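Local coordinates for protein rRNA adenine N-6-methyltransferase (PDB 6NVM) that dimethylates N6 of a single adenine in 23S rRNA with S-adenosyl-L-methionine as methyl donor, lowering ribosomal affinity for macrolide, lincosamide and streptogramin B antibiotics, at residues I62-E76 / L84-Y98. Sequence-based numbering, arbitrary orientation. Where two conformers were deposited one is given.
Sequences IAETAELRPDLPVLE and LTRELADRARQVTSY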
loop_
_atom_site.group_PDB
_atom_site.type_symbol
_atom_site.label_atom_id
_atom_site.label_comp_id
_atom_site.label_asym_id
_atom_site.label_seq_id
_atom_site.Cartn_x
_atom_site.Cartn_y
_atom_site.Cartn_z
ATOM N N ILE A 62 6.243 -12.198 6.632
ATOM C CA ILE A 62 6.421 -10.779 6.347
ATOM C C ILE A 62 7.781 -10.534 5.707
ATOM O O ILE A 62 7.895 -9.834 4.691
ATOM C CB ILE A 62 6.247 -9.954 7.635
ATOM C CG1 ILE A 62 4.828 -10.128 8.182
ATOM C CG2 ILE A 62 6.556 -8.484 7.374
ATOM C CD1 ILE A 62 4.655 -9.651 9.608
ATOM N N ALA A 63 8.839 -11.090 6.302
ATOM C CA ALA A 63 10.183 -10.839 5.794
ATOM C C ALA A 63 10.338 -11.348 4.365
ATOM O O ALA A 63 10.945 -10.679 3.521
ATOM C CB ALA A 63 11.216 -11.484 6.716
ATOM N N GLU A 64 9.791 -12.533 4.075
ATOM C CA GLU A 64 9.845 -13.066 2.717
ATOM C C GLU A 64 8.986 -12.252 1.751
ATOM O O GLU A 64 9.349 -12.096 0.579
ATOM C CB GLU A 64 9.409 -14.533 2.734
ATOM C CG GLU A 64 10.353 -15.430 3.538
ATOM C CD GLU A 64 9.732 -16.759 3.937
ATOM O OE1 GLU A 64 8.486 -16.873 3.931
ATOM O OE2 GLU A 64 10.499 -17.692 4.265
ATOM N N THR A 65 7.867 -11.706 2.228
ATOM C CA THR A 65 6.994 -10.905 1.374
ATOM C C THR A 65 7.673 -9.624 0.906
ATOM O O THR A 65 7.334 -9.094 -0.160
ATOM C CB THR A 65 5.707 -10.558 2.134
ATOM O OG1 THR A 65 4.964 -11.753 2.383
ATOM C CG2 THR A 65 4.836 -9.580 1.354
ATOM N N ALA A 66 8.611 -9.097 1.691
ATOM C CA ALA A 66 9.175 -7.792 1.390
ATOM C C ALA A 66 10.088 -7.799 0.169
ATOM O O ALA A 66 10.497 -6.723 -0.274
ATOM C CB ALA A 66 9.928 -7.270 2.610
ATOM N N GLU A 67 10.420 -8.971 -0.367
ATOM C CA GLU A 67 11.241 -9.090 -1.569
ATOM C C GLU A 67 12.561 -8.341 -1.400
ATOM O O GLU A 67 12.914 -7.445 -2.171
ATOM C CB GLU A 67 10.464 -8.598 -2.792
ATOM C CG GLU A 67 9.219 -9.444 -3.041
ATOM C CD GLU A 67 8.451 -9.056 -4.287
ATOM O OE1 GLU A 67 8.377 -7.849 -4.604
ATOM O OE2 GLU A 67 7.910 -9.980 -4.943
ATOM N N LEU A 68 13.297 -8.744 -0.370
ATOM C CA LEU A 68 14.540 -8.094 0.008
ATOM C C LEU A 68 15.726 -8.741 -0.697
ATOM O O LEU A 68 15.650 -9.864 -1.198
ATOM C CB LEU A 68 14.728 -8.160 1.523
ATOM C CG LEU A 68 13.563 -7.602 2.344
ATOM C CD1 LEU A 68 13.834 -7.826 3.826
ATOM C CD2 LEU A 68 13.353 -6.125 2.036
ATOM N N ARG A 69 16.830 -8.006 -0.742
ATOM C CA ARG A 69 18.057 -8.494 -1.353
ATOM C C ARG A 69 19.230 -7.782 -0.704
ATOM O O ARG A 69 19.053 -6.734 -0.071
ATOM C CB ARG A 69 18.064 -8.271 -2.873
ATOM C CG ARG A 69 17.900 -6.827 -3.290
ATOM C CD ARG A 69 18.004 -6.673 -4.797
ATOM N NE ARG A 69 17.944 -5.271 -5.211
ATOM C CZ ARG A 69 16.820 -4.597 -5.441
ATOM N NH1 ARG A 69 15.640 -5.186 -5.304
ATOM N NH2 ARG A 69 16.878 -3.327 -5.818
ATOM N N PRO A 70 20.444 -8.316 -0.852
ATOM C CA PRO A 70 21.576 -7.811 -0.050
ATOM C C PRO A 70 21.962 -6.367 -0.324
ATOM O O PRO A 70 22.596 -5.750 0.539
ATOM C CB PRO A 70 22.721 -8.764 -0.419
ATOM C CG PRO A 70 22.070 -9.976 -0.949
ATOM C CD PRO A 70 20.810 -9.517 -1.619
ATOM N N ASP A 71 21.633 -5.799 -1.483
ATOM C CA ASP A 71 22.006 -4.417 -1.753
ATOM C C ASP A 71 20.858 -3.437 -1.519
ATOM O O ASP A 71 21.010 -2.246 -1.814
ATOM C CB ASP A 71 22.555 -4.278 -3.182
ATOM C CG ASP A 71 21.470 -4.341 -4.263
ATOM O OD1 ASP A 71 20.294 -4.619 -3.955
ATOM O OD2 ASP A 71 21.813 -4.102 -5.442
ATOM N N LEU A 72 19.732 -3.897 -0.964
ATOM C CA LEU A 72 18.552 -3.053 -0.785
ATOM C C LEU A 72 18.366 -2.677 0.679
ATOM O O LEU A 72 18.191 -3.575 1.517
ATOM C CB LEU A 72 17.312 -3.781 -1.298
ATOM C CG LEU A 72 16.007 -2.986 -1.318
ATOM C CD1 LEU A 72 16.066 -1.911 -2.380
ATOM C CD2 LEU A 72 14.831 -3.918 -1.552
ATOM N N PRO A 73 18.347 -1.394 1.041
ATOM C CA PRO A 73 18.071 -1.024 2.431
ATOM C C PRO A 73 16.578 -1.038 2.740
ATOM O O PRO A 73 15.727 -0.905 1.859
ATOM C CB PRO A 73 18.645 0.393 2.530
ATOM C CG PRO A 73 18.446 0.954 1.157
ATOM C CD PRO A 73 18.634 -0.210 0.208
ATOM N N VAL A 74 16.273 -1.210 4.026
ATOM C CA VAL A 74 14.904 -1.296 4.518
ATOM C C VAL A 74 14.690 -0.220 5.571
ATOM O O VAL A 74 15.560 0.014 6.417
ATOM C CB VAL A 74 14.607 -2.691 5.115
ATOM C CG1 VAL A 74 13.199 -2.739 5.726
ATOM C CG2 VAL A 74 14.773 -3.765 4.057
ATOM N N LEU A 75 13.531 0.431 5.519
ATOM C CA LEU A 75 13.048 1.257 6.618
ATOM C C LEU A 75 11.903 0.527 7.306
ATOM O O LEU A 75 11.031 -0.040 6.639
ATOM C CB LEU A 75 12.584 2.635 6.128
ATOM C CG LEU A 75 13.668 3.707 6.019
ATOM C CD1 LEU A 75 14.745 3.307 5.031
ATOM C CD2 LEU A 75 13.049 5.048 5.624
ATOM N N GLU A 76 11.913 0.528 8.642
ATOM C CA GLU A 76 10.897 -0.169 9.418
ATOM C C GLU A 76 10.232 0.779 10.405
ATOM O O GLU A 76 10.900 1.594 11.048
ATOM C CB GLU A 76 11.481 -1.373 10.187
ATOM C CG GLU A 76 10.421 -2.151 10.962
ATOM C CD GLU A 76 10.997 -3.237 11.853
ATOM O OE1 GLU A 76 12.182 -3.136 12.234
ATOM O OE2 GLU A 76 10.258 -4.195 12.168
ATOM N N LEU A 84 11.080 -9.335 14.065
ATOM C CA LEU A 84 10.990 -9.070 12.635
ATOM C C LEU A 84 12.214 -8.305 12.149
ATOM O O LEU A 84 12.740 -8.583 11.065
ATOM C CB LEU A 84 9.707 -8.297 12.324
ATOM C CG LEU A 84 9.552 -7.781 10.891
ATOM C CD1 LEU A 84 9.645 -8.920 9.895
ATOM C CD2 LEU A 84 8.233 -7.025 10.741
ATOM N N THR A 85 12.677 -7.331 12.935
ATOM C CA THR A 85 13.843 -6.551 12.530
ATOM C C THR A 85 15.044 -7.454 12.261
ATOM O O THR A 85 15.795 -7.235 11.304
ATOM C CB THR A 85 14.186 -5.525 13.613
ATOM O OG1 THR A 85 12.984 -4.904 14.090
ATOM C CG2 THR A 85 15.125 -4.467 13.059
ATOM N N ARG A 86 15.240 -8.469 13.103
ATOM C CA ARG A 86 16.344 -9.409 12.902
ATOM C C ARG A 86 16.205 -10.150 11.579
ATOM O O ARG A 86 17.187 -10.339 10.847
ATOM C CB ARG A 86 16.390 -10.414 14.050
ATOM C CG ARG A 86 16.598 -9.815 15.439
ATOM C CD ARG A 86 16.363 -10.869 16.523
ATOM N NE ARG A 86 16.201 -10.282 17.855
ATOM C CZ ARG A 86 17.153 -10.197 18.776
ATOM N NH1 ARG A 86 18.372 -10.673 18.547
ATOM N NH2 ARG A 86 16.878 -9.644 19.951
ATOM N N GLU A 87 14.987 -10.582 11.253
ATOM C CA GLU A 87 14.790 -11.349 10.031
ATOM C C GLU A 87 14.911 -10.477 8.790
ATOM O O GLU A 87 15.384 -10.950 7.749
ATOM C CB GLU A 87 13.447 -12.071 10.101
ATOM C CG GLU A 87 13.430 -13.019 11.300
ATOM C CD GLU A 87 12.324 -14.044 11.268
ATOM O OE1 GLU A 87 11.749 -14.279 10.181
ATOM O OE2 GLU A 87 12.039 -14.618 12.347
ATOM N N LEU A 88 14.527 -9.202 8.882
ATOM C CA LEU A 88 14.781 -8.275 7.788
ATOM C C LEU A 88 16.274 -8.041 7.598
ATOM O O LEU A 88 16.761 -7.993 6.461
ATOM C CB LEU A 88 14.084 -6.944 8.052
ATOM C CG LEU A 88 12.577 -6.983 8.265
ATOM C CD1 LEU A 88 12.086 -5.609 8.699
ATOM C CD2 LEU A 88 11.878 -7.444 7.003
ATOM N N ALA A 89 17.009 -7.874 8.700
ATOM C CA ALA A 89 18.441 -7.604 8.624
ATOM C C ALA A 89 19.232 -8.785 8.074
ATOM O O ALA A 89 20.318 -8.582 7.523
ATOM C CB ALA A 89 18.977 -7.221 10.001
ATOM N N ASP A 90 18.705 -10.007 8.196
ATOM C CA ASP A 90 19.342 -11.176 7.601
ATOM C C ASP A 90 19.312 -11.154 6.078
ATOM O O ASP A 90 20.126 -11.835 5.442
ATOM C CB ASP A 90 18.650 -12.457 8.067
ATOM C CG ASP A 90 19.027 -12.859 9.477
ATOM O OD1 ASP A 90 20.033 -12.343 10.002
ATOM O OD2 ASP A 90 18.314 -13.716 10.048
ATOM N N ARG A 91 18.380 -10.416 5.481
ATOM C CA ARG A 91 18.142 -10.470 4.047
ATOM C C ARG A 91 18.488 -9.183 3.316
ATOM O O ARG A 91 18.833 -9.237 2.134
ATOM C CB ARG A 91 16.668 -10.808 3.780
ATOM C CG ARG A 91 16.219 -12.160 4.343
ATOM C CD ARG A 91 14.694 -12.256 4.420
ATOM N NE ARG A 91 14.230 -13.621 4.682
ATOM C CZ ARG A 91 14.212 -14.200 5.881
ATOM N NH1 ARG A 91 14.644 -13.551 6.954
ATOM N NH2 ARG A 91 13.768 -15.445 6.007
ATOM N N ALA A 92 18.401 -8.034 3.982
ATOM C CA ALA A 92 18.585 -6.732 3.360
ATOM C C ALA A 92 19.978 -6.181 3.652
ATOM O O ALA A 92 20.707 -6.670 4.517
ATOM C CB ALA A 92 17.520 -5.749 3.860
ATOM N N ARG A 93 20.341 -5.132 2.912
ATOM C CA ARG A 93 21.626 -4.481 3.142
ATOM C C ARG A 93 21.721 -3.962 4.569
ATOM O O ARG A 93 22.764 -4.094 5.224
ATOM C CB ARG A 93 21.819 -3.334 2.150
ATOM C CG ARG A 93 23.244 -2.785 2.111
ATOM C CD ARG A 93 23.355 -1.609 1.152
ATOM N NE ARG A 93 22.812 -0.379 1.720
ATOM C CZ ARG A 93 22.386 0.658 1.004
ATOM N NH1 ARG A 93 22.420 0.622 -0.320
ATOM N NH2 ARG A 93 21.924 1.738 1.616
ATOM N N GLN A 94 20.645 -3.354 5.056
ATOM C CA GLN A 94 20.591 -2.743 6.376
ATOM C C GLN A 94 19.137 -2.424 6.679
ATOM O O GLN A 94 18.297 -2.344 5.775
ATOM C CB GLN A 94 21.449 -1.477 6.448
ATOM C CG GLN A 94 21.033 -0.411 5.456
ATOM C CD GLN A 94 22.002 0.747 5.405
ATOM O OE1 GLN A 94 22.698 0.946 4.409
ATOM N NE2 GLN A 94 22.055 1.520 6.482
ATOM N N VAL A 95 18.847 -2.257 7.964
ATOM C CA VAL A 95 17.516 -1.891 8.425
ATOM C C VAL A 95 17.639 -0.649 9.290
ATOM O O VAL A 95 18.467 -0.601 10.210
ATOM C CB VAL A 95 16.839 -3.026 9.217
ATOM C CG1 VAL A 95 15.429 -2.608 9.642
ATOM C CG2 VAL A 95 16.808 -4.308 8.402
ATOM N N THR A 96 16.824 0.351 8.990
ATOM C CA THR A 96 16.677 1.533 9.829
ATOM C C THR A 96 15.291 1.443 10.448
ATOM O O THR A 96 14.282 1.553 9.741
ATOM C CB THR A 96 16.861 2.812 9.018
ATOM O OG1 THR A 96 18.116 2.758 8.336
ATOM C CG2 THR A 96 16.835 4.028 9.925
ATOM N N SER A 97 15.249 1.284 11.767
ATOM C CA SER A 97 14.033 0.967 12.504
ATOM C C SER A 97 13.648 2.161 13.371
ATOM O O SER A 97 14.436 2.595 14.217
ATOM C CB SER A 97 14.254 -0.279 13.363
ATOM O OG SER A 97 13.083 -0.647 14.053
ATOM N N TYR A 98 12.435 2.674 13.172
ATOM C CA TYR A 98 11.969 3.863 13.865
ATOM C C TYR A 98 11.164 3.499 15.105
ATOM O O TYR A 98 10.192 2.741 15.028
ATOM C CB TYR A 98 11.126 4.727 12.922
ATOM C CG TYR A 98 11.986 5.450 11.920
ATOM C CD1 TYR A 98 12.500 4.785 10.811
ATOM C CD2 TYR A 98 12.320 6.785 12.099
ATOM C CE1 TYR A 98 13.309 5.436 9.906
ATOM C CE2 TYR A 98 13.132 7.445 11.194
ATOM C CZ TYR A 98 13.619 6.765 10.100
ATOM O OH TYR A 98 14.423 7.406 9.190
HETATM O O HOH W 1 18.142 1.266 6.102
HETATM O O HOH W 2 10.193 -5.851 14.396
#
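In the Rossmann-like fold of class I methyltransferases, a right-handed beta-alpha-beta crossover carries the chain from strand 73-77 through helix 83-89 to strand 94-98, and in ErmE the acidic Glu76 ties all three together. Parallel pairing sets the frame: Val74 N donates to Gln94 O, Thr96 N to Val74 O, Glu76 N to Thr96 O and, at 2.8 Å, Tyr98 N to Glu76 O. Strand segments 73-76 and 94-98 run within 14° of parallel.

Glu76 reaches helix 83-89 because its chain runs out extended, CG lying opposite the backbone N (chi1 -178°). Its OE1 accepts a hydrogen bond from Thr85 OG1, which comes in on the syn lone pair at 2.7 Å; in one of two Ser97 conformers, Ser97 OG also approaches OE1, from above the carboxylate plane at 3.2 Å, a doubtful bond. The Thr85 bond and a water that donates to OE2 restrain this buried carboxylate, just ahead of Gly78, a predicted S-adenosyl-L-methionine contact.

Between helix and sheet, Leu88 divides its branches, CD1 lying against Val74 CG1 and the Glu76 carboxyl carbon, CD2 against Leu68 CD1 (3.8 Å) and Ala63. Val74 CG2 presses tightly on Ala92 CB, 3.4 Å away. Helix 56-65 joins this layer through Ala63, whose CB sits over one face of the Arg91 guanidinium.

At the strand entrance Pro73 CD lies over one face of the Arg93 guanidinium, offset toward its rim; Arg93 also forms a salt bridge with Glu133. Arg93 NE and NH2 both donate to Gln94 OE1, each at 3.0 Å, with that oxygen close to the guanidinium plane.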